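Local coordinates for tubulin-like protein CetZ (Methanosaeta thermophila, PDB 3ZID) that binds guanine nucleotides as a tubulin/FtsZ-family GTPase and is probably involved in controlling the shape of archaeal cells, at residues E206-E211 and T216-F221; D287-E292 and K305-K310. All coordinates share one frame; numbering follows the deposited sequence.

Followed from the N terminus, the chain leaves the parallel sheet of the GTPase domain and runs into helix 186-210, whose C-terminal end supplies the first half of contact 1. Four residues later, 216-221 folds back against it, so contact 1 closes a short turn leading into helix 219-225. Contact 2 opens well after that: segments 287-292 and 305-310, twelve residues apart, bring helix 286-296 against strand 302-309, an edge strand of the mixed sheet. The two loops follow in series, neither nested nor crossed, with centres about 15 Å apart. They are joined by a salt bridge from Glu206 OE1 to Lys310 NZ (3.2 Å) and by Val308 CG2 packing on Ala207 CA.

Contact 1 of 2, residues E206-E211 and T216-F221; sequences EALDSE and TDLGDF
Apolar packing carries this contact, and Leu208 is its centre. Its CD1 lies 3.9 Å from Leu218 CD2, the two side chains crossing at about a right angle, and its CD2 reaches Phe221 CB at 4.0 Å. The CD1 branch also stands 4.3 Å above one face of the Phe221 ring, displaced toward the rim, so the leucine meets the phenylalanine at both the CB and the ring. With Phe221 CG anti to the backbone N (chi1 177°), the ring is swung beneath that methyl. All three residues are buried.

The polar part lies at the edge. No hydrogen bond joins the two segments; Glu211 O and Asp217 OD2 merely approach to 3.8 Å. Asp217 OD2 instead accepts hydrogen bonds from the backbone N of Leu213 and of Ser214, which tie the aspartate to the turn between the segments.

Helix 186-210 probably corresponds to the long central helix that, as in tubulin and FtsZ, links the GTPase part to the second domain. The contact joins its C-terminal end to the 3-10 turn and first turn of helix 219-225, between the two sheets: Leu218 and Phe221 also touch Thr136 and Val138 of strand 136-143, while Phe221 reaches Met274 on strand 270-279.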
ATOM      1  N   GLU A 206      12.588 -10.646  -5.210  1.00 15.68           N
ATOM      2  CA  GLU A 206      13.926 -11.134  -5.578  1.00 20.19           C
ATOM      3  C   GLU A 206      14.764 -11.515  -4.353  1.00 17.42           C
ATOM      4  O   GLU A 206      15.326 -12.601  -4.290  1.00 27.95           O
ATOM      5  CB  GLU A 206      14.663 -10.093  -6.426  1.00 19.38           C
ATOM      6  CG  GLU A 206      15.965 -10.618  -7.038  1.00 33.04           C
ATOM      7  CD  GLU A 206      16.505  -9.726  -8.143  1.00 40.57           C
ATOM      8  OE1 GLU A 206      16.625  -8.501  -7.928  1.00 35.43           O
ATOM      9  OE2 GLU A 206      16.813 -10.263  -9.228  1.00 49.76           O
ATOM     10  N   ALA A 207      14.813 -10.621  -3.377  1.00 20.52           N
ATOM     11  CA  ALA A 207      15.530 -10.855  -2.138  1.00 24.76           C
ATOM     12  C   ALA A 207      15.014 -12.107  -1.445  1.00 34.04           C
ATOM     13  O   ALA A 207      15.799 -12.981  -1.078  1.00 42.28           O
ATOM     14  CB  ALA A 207      15.390  -9.658  -1.208  1.00 18.71           C
ATOM     15  N   LEU A 208      13.699 -12.199  -1.267  1.00 25.89           N
ATOM     16  CA  LEU A 208      13.112 -13.371  -0.608  1.00 24.63           C
ATOM     17  C   LEU A 208      13.387 -14.657  -1.381  1.00 28.71           C
ATOM     18  O   LEU A 208      13.585 -15.718  -0.789  1.00 35.60           O
ATOM     19  CB  LEU A 208      11.602 -13.191  -0.394  1.00 25.42           C
ATOM     20  CG  LEU A 208      11.172 -12.083   0.575  1.00 27.92           C
ATOM     21  CD1 LEU A 208       9.658 -11.813   0.533  1.00 30.13           C
ATOM     22  CD2 LEU A 208      11.602 -12.398   1.990  1.00 29.56           C
ATOM     23  N   ASP A 209      13.435 -14.560  -2.704  1.00 28.61           N
ATOM     24  CA  ASP A 209      13.603 -15.753  -3.509  1.00 32.11           C
ATOM     25  C   ASP A 209      15.025 -16.256  -3.649  1.00 33.72           C
ATOM     26  O   ASP A 209      15.244 -17.449  -3.782  1.00 35.48           O
ATOM     27  CB  ASP A 209      13.074 -15.533  -4.920  1.00 38.73           C
ATOM     28  CG  ASP A 209      12.842 -16.832  -5.649  1.00 56.22           C
ATOM     29  OD1 ASP A 209      12.645 -17.865  -4.970  1.00 62.56           O
ATOM     30  OD2 ASP A 209      12.948 -16.840  -6.894  1.00 60.53           O
ATOM     31  N   SER A 210      15.994 -15.364  -3.545  1.00 33.85           N
ATOM     32  CA  SER A 210      17.368 -15.744  -3.838  1.00 43.14           C
ATOM     33  C   SER A 210      18.047 -16.409  -2.648  1.00 42.25           C
ATOM     34  O   SER A 210      18.892 -17.272  -2.819  1.00 48.88           O
ATOM     35  CB  SER A 210      18.163 -14.506  -4.264  1.00 44.85           C
ATOM     36  OG  SER A 210      18.325 -13.617  -3.179  1.00 55.79           O
ATOM     37  N   GLU A 211      17.673 -16.015  -1.442  1.00 49.81           N
ATOM     38  CA  GLU A 211      18.280 -16.596  -0.257  1.00 58.60           C
ATOM     39  C   GLU A 211      17.470 -17.787   0.253  1.00 56.79           C
ATOM     40  O   GLU A 211      17.728 -18.307   1.339  1.00 69.47           O
ATOM     41  CB  GLU A 211      18.472 -15.526   0.836  1.00 70.84           C
ATOM     42  CG  GLU A 211      17.184 -14.900   1.381  1.00 79.03           C
ATOM     43  CD  GLU A 211      17.434 -13.956   2.559  1.00 84.54           C
ATOM     44  OE1 GLU A 211      18.608 -13.791   2.956  1.00 88.41           O
ATOM     45  OE2 GLU A 211      16.458 -13.373   3.083  1.00 82.21           O
ATOM     46  N   THR A 216       9.741 -21.577   4.873  1.00 32.97           N
ATOM     47  CA  THR A 216       9.916 -21.039   6.232  1.00 40.10           C
ATOM     48  C   THR A 216      10.922 -19.878   6.282  1.00 39.77           C
ATOM     49  O   THR A 216      11.058 -19.199   7.307  1.00 40.73           O
ATOM     50  CB  THR A 216      10.422 -22.114   7.233  1.00 41.79           C
ATOM     51  OG1 THR A 216      11.733 -22.540   6.844  1.00 42.12           O
ATOM     52  CG2 THR A 216       9.486 -23.307   7.297  1.00 39.01           C
ATOM     53  N   ASP A 217      11.622 -19.653   5.174  1.00 30.83           N
ATOM     54  CA  ASP A 217      12.545 -18.539   5.081  1.00 34.16           C
ATOM     55  C   ASP A 217      11.792 -17.210   4.994  1.00 37.47           C
ATOM     56  O   ASP A 217      12.410 -16.147   5.056  1.00 40.35           O
ATOM     57  CB  ASP A 217      13.479 -18.689   3.882  1.00 30.33           C
ATOM     58  CG  ASP A 217      14.647 -19.605   4.169  1.00 39.59           C
ATOM     59  OD1 ASP A 217      15.095 -19.651   5.336  1.00 38.76           O
ATOM     60  OD2 ASP A 217      15.110 -20.281   3.227  1.00 40.86           O
ATOM     61  N   LEU A 218      10.468 -17.268   4.834  1.00 35.11           N
ATOM     62  CA  LEU A 218       9.643 -16.054   4.890  1.00 35.38           C
ATOM     63  C   LEU A 218       9.426 -15.595   6.326  1.00 35.17           C
ATOM     64  O   LEU A 218       8.800 -14.558   6.569  1.00 30.80           O
ATOM     65  CB  LEU A 218       8.277 -16.302   4.249  1.00 31.70           C
ATOM     66  CG  LEU A 218       8.142 -16.495   2.752  1.00 29.60           C
ATOM     67  CD1 LEU A 218       6.710 -16.868   2.443  1.00 25.01           C
ATOM     68  CD2 LEU A 218       8.493 -15.182   2.073  1.00 26.58           C
ATOM     69  N   GLY A 219       9.989 -16.366   7.252  1.00 35.11           N
ATOM     70  CA  GLY A 219       9.835 -16.189   8.686  1.00 35.45           C
ATOM     71  C   GLY A 219      10.267 -14.841   9.211  1.00 36.52           C
ATOM     72  O   GLY A 219       9.532 -14.193   9.967  1.00 38.36           O
ATOM     73  N   ASP A 220      11.471 -14.429   8.818  1.00 31.13           N
ATOM     74  CA  ASP A 220      12.026 -13.149   9.247  1.00 37.37           C
ATOM     75  C   ASP A 220      11.193 -11.977   8.724  1.00 31.36           C
ATOM     76  O   ASP A 220      10.870 -11.038   9.458  1.00 25.79           O
ATOM     77  CB  ASP A 220      13.485 -13.016   8.815  1.00 43.42           C
ATOM     78  CG  ASP A 220      14.401 -14.003   9.531  1.00 54.85           C
ATOM     79  OD1 ASP A 220      13.890 -14.884  10.259  1.00 55.97           O
ATOM     80  OD2 ASP A 220      15.634 -13.894   9.366  1.00 60.25           O
ATOM     81  N   PHE A 221      10.808 -12.065   7.465  1.00 27.39           N
ATOM     82  CA  PHE A 221       9.937 -11.066   6.869  1.00 25.82           C
ATOM     83  C   PHE A 221       8.613 -10.979   7.644  1.00 24.68           C
ATOM     84  O   PHE A 221       8.168  -9.889   8.022  1.00 23.33           O
ATOM     85  CB  PHE A 221       9.718 -11.393   5.393  1.00 18.29           C
ATOM     86  CG  PHE A 221       8.780 -10.459   4.700  1.00 21.22           C
ATOM     87  CD1 PHE A 221       9.097  -9.116   4.554  1.00 22.37           C
ATOM     88  CD2 PHE A 221       7.599 -10.930   4.152  1.00 23.40           C
ATOM     89  CE1 PHE A 221       8.225  -8.246   3.908  1.00 25.81           C
ATOM     90  CE2 PHE A 221       6.727 -10.070   3.497  1.00 29.01           C
ATOM     91  CZ  PHE A 221       7.036  -8.726   3.379  1.00 25.93           C
TER

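Contact 2 of 2, residues D287-E292 and K305-K310; sequences DEITKE and KGIVIK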
ATOM      1  N   ASP A 287      31.672  -7.410   7.121  1.00 25.98           N
ATOM      2  CA  ASP A 287      32.040  -6.802   8.386  1.00 27.72           C
ATOM      3  C   ASP A 287      31.525  -5.385   8.493  1.00 29.82           C
ATOM      4  O   ASP A 287      30.947  -4.999   9.512  1.00 28.83           O
ATOM      5  CB  ASP A 287      33.562  -6.793   8.529  1.00 33.94           C
ATOM      6  CG  ASP A 287      34.014  -6.269   9.873  1.00 51.15           C
ATOM      7  OD1 ASP A 287      33.254  -6.398  10.856  1.00 57.62           O
ATOM      8  OD2 ASP A 287      35.124  -5.707   9.946  1.00 57.10           O
ATOM      9  N   GLU A 288      31.719  -4.612   7.434  1.00 21.16           N
ATOM     10  CA  GLU A 288      31.209  -3.238   7.391  1.00 21.97           C
ATOM     11  C   GLU A 288      29.680  -3.216   7.469  1.00 25.36           C
ATOM     12  O   GLU A 288      29.104  -2.408   8.183  1.00 33.40           O
ATOM     13  CB  GLU A 288      31.685  -2.513   6.123  1.00 24.32           C
ATOM     14  CG  GLU A 288      30.936  -1.235   5.824  1.00 37.04           C
ATOM     15  CD  GLU A 288      31.307  -0.622   4.479  1.00 51.56           C
ATOM     16  OE1 GLU A 288      31.838  -1.359   3.619  1.00 49.19           O
ATOM     17  OE2 GLU A 288      31.028   0.586   4.272  1.00 60.89           O
ATOM     18  N   ILE A 289      29.021  -4.098   6.724  1.00 24.79           N
ATOM     19  CA  ILE A 289      27.556  -4.121   6.708  1.00 23.27           C
ATOM     20  C   ILE A 289      27.039  -4.450   8.106  1.00 24.19           C
ATOM     21  O   ILE A 289      26.103  -3.826   8.600  1.00 29.16           O
ATOM     22  CB  ILE A 289      27.030  -5.129   5.694  1.00 18.79           C
ATOM     23  CG1 ILE A 289      27.377  -4.655   4.278  1.00 20.22           C
ATOM     24  CG2 ILE A 289      25.514  -5.324   5.865  1.00 19.67           C
ATOM     25  CD1 ILE A 289      27.433  -5.764   3.234  1.00 22.24           C
ATOM     26  N   THR A 290      27.671  -5.435   8.733  1.00 24.72           N
ATOM     27  CA  THR A 290      27.314  -5.867  10.069  1.00 22.79           C
ATOM     28  C   THR A 290      27.422  -4.729  11.079  1.00 34.13           C
ATOM     29  O   THR A 290      26.499  -4.507  11.876  1.00 30.49           O
ATOM     30  CB  THR A 290      28.151  -7.079  10.483  1.00 25.95           C
ATOM     31  OG1 THR A 290      27.846  -8.154   9.581  1.00 27.29           O
ATOM     32  CG2 THR A 290      27.808  -7.515  11.898  1.00 32.31           C
ATOM     33  N   LYS A 291      28.521  -3.982  10.997  1.00 24.23           N
ATOM     34  CA  LYS A 291      28.757  -2.836  11.866  1.00 28.45           C
ATOM     35  C   LYS A 291      27.685  -1.772  11.673  1.00 32.65           C
ATOM     36  O   LYS A 291      27.158  -1.226  12.648  1.00 27.68           O
ATOM     37  CB  LYS A 291      30.144  -2.241  11.607  1.00 34.05           C
ATOM     38  CG  LYS A 291      31.277  -3.042  12.186  1.00 41.52           C
ATOM     39  CD  LYS A 291      32.608  -2.626  11.579  1.00 53.98           C
ATOM     40  CE  LYS A 291      33.751  -3.459  12.135  1.00 60.31           C
ATOM     41  NZ  LYS A 291      34.980  -3.334  11.306  1.00 66.06           N
ATOM     42  N   GLU A 292      27.317  -1.516  10.418  1.00 32.44           N
ATOM     43  CA  GLU A 292      26.232  -0.574  10.149  1.00 36.68           C
ATOM     44  C   GLU A 292      24.896  -1.039  10.689  1.00 34.73           C
ATOM     45  O   GLU A 292      24.142  -0.239  11.237  1.00 41.85           O
ATOM     46  CB  GLU A 292      26.131  -0.263   8.662  1.00 44.41           C
ATOM     47  CG  GLU A 292      27.364   0.450   8.130  1.00 53.83           C
ATOM     48  CD  GLU A 292      27.634   1.760   8.865  1.00 63.63           C
ATOM     49  OE1 GLU A 292      26.656   2.438   9.260  1.00 67.38           O
ATOM     50  OE2 GLU A 292      28.825   2.109   9.051  1.00 64.23           O
ATOM     51  N   LYS A 305      19.111  -8.799   8.458  1.00 22.96           N
ATOM     52  CA  LYS A 305      19.824  -8.360   7.282  1.00 25.14           C
ATOM     53  C   LYS A 305      19.981  -9.483   6.309  1.00 23.41           C
ATOM     54  O   LYS A 305      20.007 -10.653   6.693  1.00 29.81           O
ATOM     55  CB  LYS A 305      21.182  -7.775   7.655  1.00 32.66           C
ATOM     56  CG  LYS A 305      22.225  -8.816   7.984  1.00 35.47           C
ATOM     57  CD  LYS A 305      23.482  -8.127   8.471  1.00 46.47           C
ATOM     58  CE  LYS A 305      24.656  -9.086   8.490  1.00 46.64           C
ATOM     59  NZ  LYS A 305      24.941  -9.542   7.112  1.00 52.67           N
ATOM     60  N   GLY A 306      20.028  -9.119   5.037  1.00 21.82           N
ATOM     61  CA  GLY A 306      20.251 -10.066   3.972  1.00 28.33           C
ATOM     62  C   GLY A 306      21.208  -9.447   2.968  1.00 25.32           C
ATOM     63  O   GLY A 306      21.132  -8.264   2.680  1.00 20.19           O
ATOM     64  N   ILE A 307      22.122 -10.248   2.445  1.00 23.42           N
ATOM     65  CA  ILE A 307      22.983  -9.788   1.375  1.00 23.26           C
ATOM     66  C   ILE A 307      22.679 -10.607   0.124  1.00 27.34           C
ATOM     67  O   ILE A 307      22.550 -11.827   0.196  1.00 28.66           O
ATOM     68  CB  ILE A 307      24.453  -9.869   1.786  1.00 30.91           C
ATOM     69  CG1 ILE A 307      24.606  -9.334   3.208  1.00 36.47           C
ATOM     70  CG2 ILE A 307      25.296  -9.026   0.899  1.00 25.45           C
ATOM     71  CD1 ILE A 307      25.907  -9.713   3.873  1.00 43.29           C
ATOM     72  N   VAL A 308      22.476  -9.927  -1.006  1.00 20.60           N
ATOM     73  CA  VAL A 308      22.225 -10.619  -2.259  1.00 12.77           C
ATOM     74  C   VAL A 308      23.257 -10.182  -3.279  1.00 22.16           C
ATOM     75  O   VAL A 308      23.324  -9.018  -3.638  1.00 19.78           O
ATOM     76  CB  VAL A 308      20.813 -10.327  -2.828  1.00 23.66           C
ATOM     77  CG1 VAL A 308      20.561 -11.182  -4.076  1.00 19.16           C
ATOM     78  CG2 VAL A 308      19.745 -10.603  -1.771  1.00 27.03           C
ATOM     79  N   ILE A 309      24.053 -11.129  -3.754  1.00 17.23           N
ATOM     80  CA  ILE A 309      25.024 -10.828  -4.772  1.00 20.81           C
ATOM     81  C   ILE A 309      24.364 -10.797  -6.131  1.00 23.43           C
ATOM     82  O   ILE A 309      23.715 -11.748  -6.547  1.00 26.03           O
ATOM     83  CB  ILE A 309      26.177 -11.826  -4.740  1.00 19.20           C
ATOM     84  CG1 ILE A 309      26.759 -11.846  -3.324  1.00 17.67           C
ATOM     85  CG2 ILE A 309      27.228 -11.466  -5.834  1.00 23.98           C
ATOM     86  CD1 ILE A 309      27.820 -12.846  -3.113  1.00 25.31           C
ATOM     87  N   LYS A 310      24.528  -9.682  -6.817  1.00 21.80           N
ATOM     88  CA  LYS A 310      23.981  -9.534  -8.142  1.00 22.48           C
ATOM     89  C   LYS A 310      24.709  -8.355  -8.750  1.00 24.41           C
ATOM     90  O   LYS A 310      24.804  -7.290  -8.129  1.00 21.80           O
ATOM     91  CB  LYS A 310      22.469  -9.264  -8.079  1.00 20.33           C
ATOM     92  CG  LYS A 310      21.802  -9.184  -9.439  1.00 26.55           C
ATOM     93  CD  LYS A 310      20.380  -8.615  -9.308  1.00 38.89           C
ATOM     94  CE  LYS A 310      19.695  -8.416 -10.658  1.00 43.07           C
ATOM     95  NZ  LYS A 310      18.385  -7.713 -10.500  1.00 47.62           N
TER
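A beta-alpha-beta unit, strand 270-279, helix 286-296 and strand 302-309, contains this contact, in which the helix packs against the second of its two strands. The two strands are parallel neighbours, as expected of such a crossover, and the helix segment runs roughly antiparallel to strand 305-309: their directions differ by 153° and their axes come within 10.3 Å.

Two side chains of the helix and two of the strand do the touching. Ile289 meets Ile307 methyl to methyl, CD1 to CD1 at 4.3 Å, and its other branch, CG2, is likewise 4.3 Å from Lys305 CD. Lys305 therefore contributes the aliphatic part of its chain to the packing. Further along that chain, CE comes to 3.5 Å from Thr290 OG1. The bend at chi4 (63°) leaves NZ more distant, 4.1 Å from the same oxygen, and no hydrogen bond links them. Thr290 OG1 is instead hydrogen-bonded to the carbonyl O of Val286, one turn back in its own helix; its position beside the backbone N (chi1 -63°) suits that hydrogen bond.

Around this interface, Ile289 also packs on Ile277 of strand 270-279 and on Ile246 of helix 246-252, while Ile307 touches Leu284 in the loop before the helix. Strand 302-309 is one of the two outermost strands of the mixed sheet within this chain, hydrogen-bonded through Gly306 and Val308 to strand 270-279.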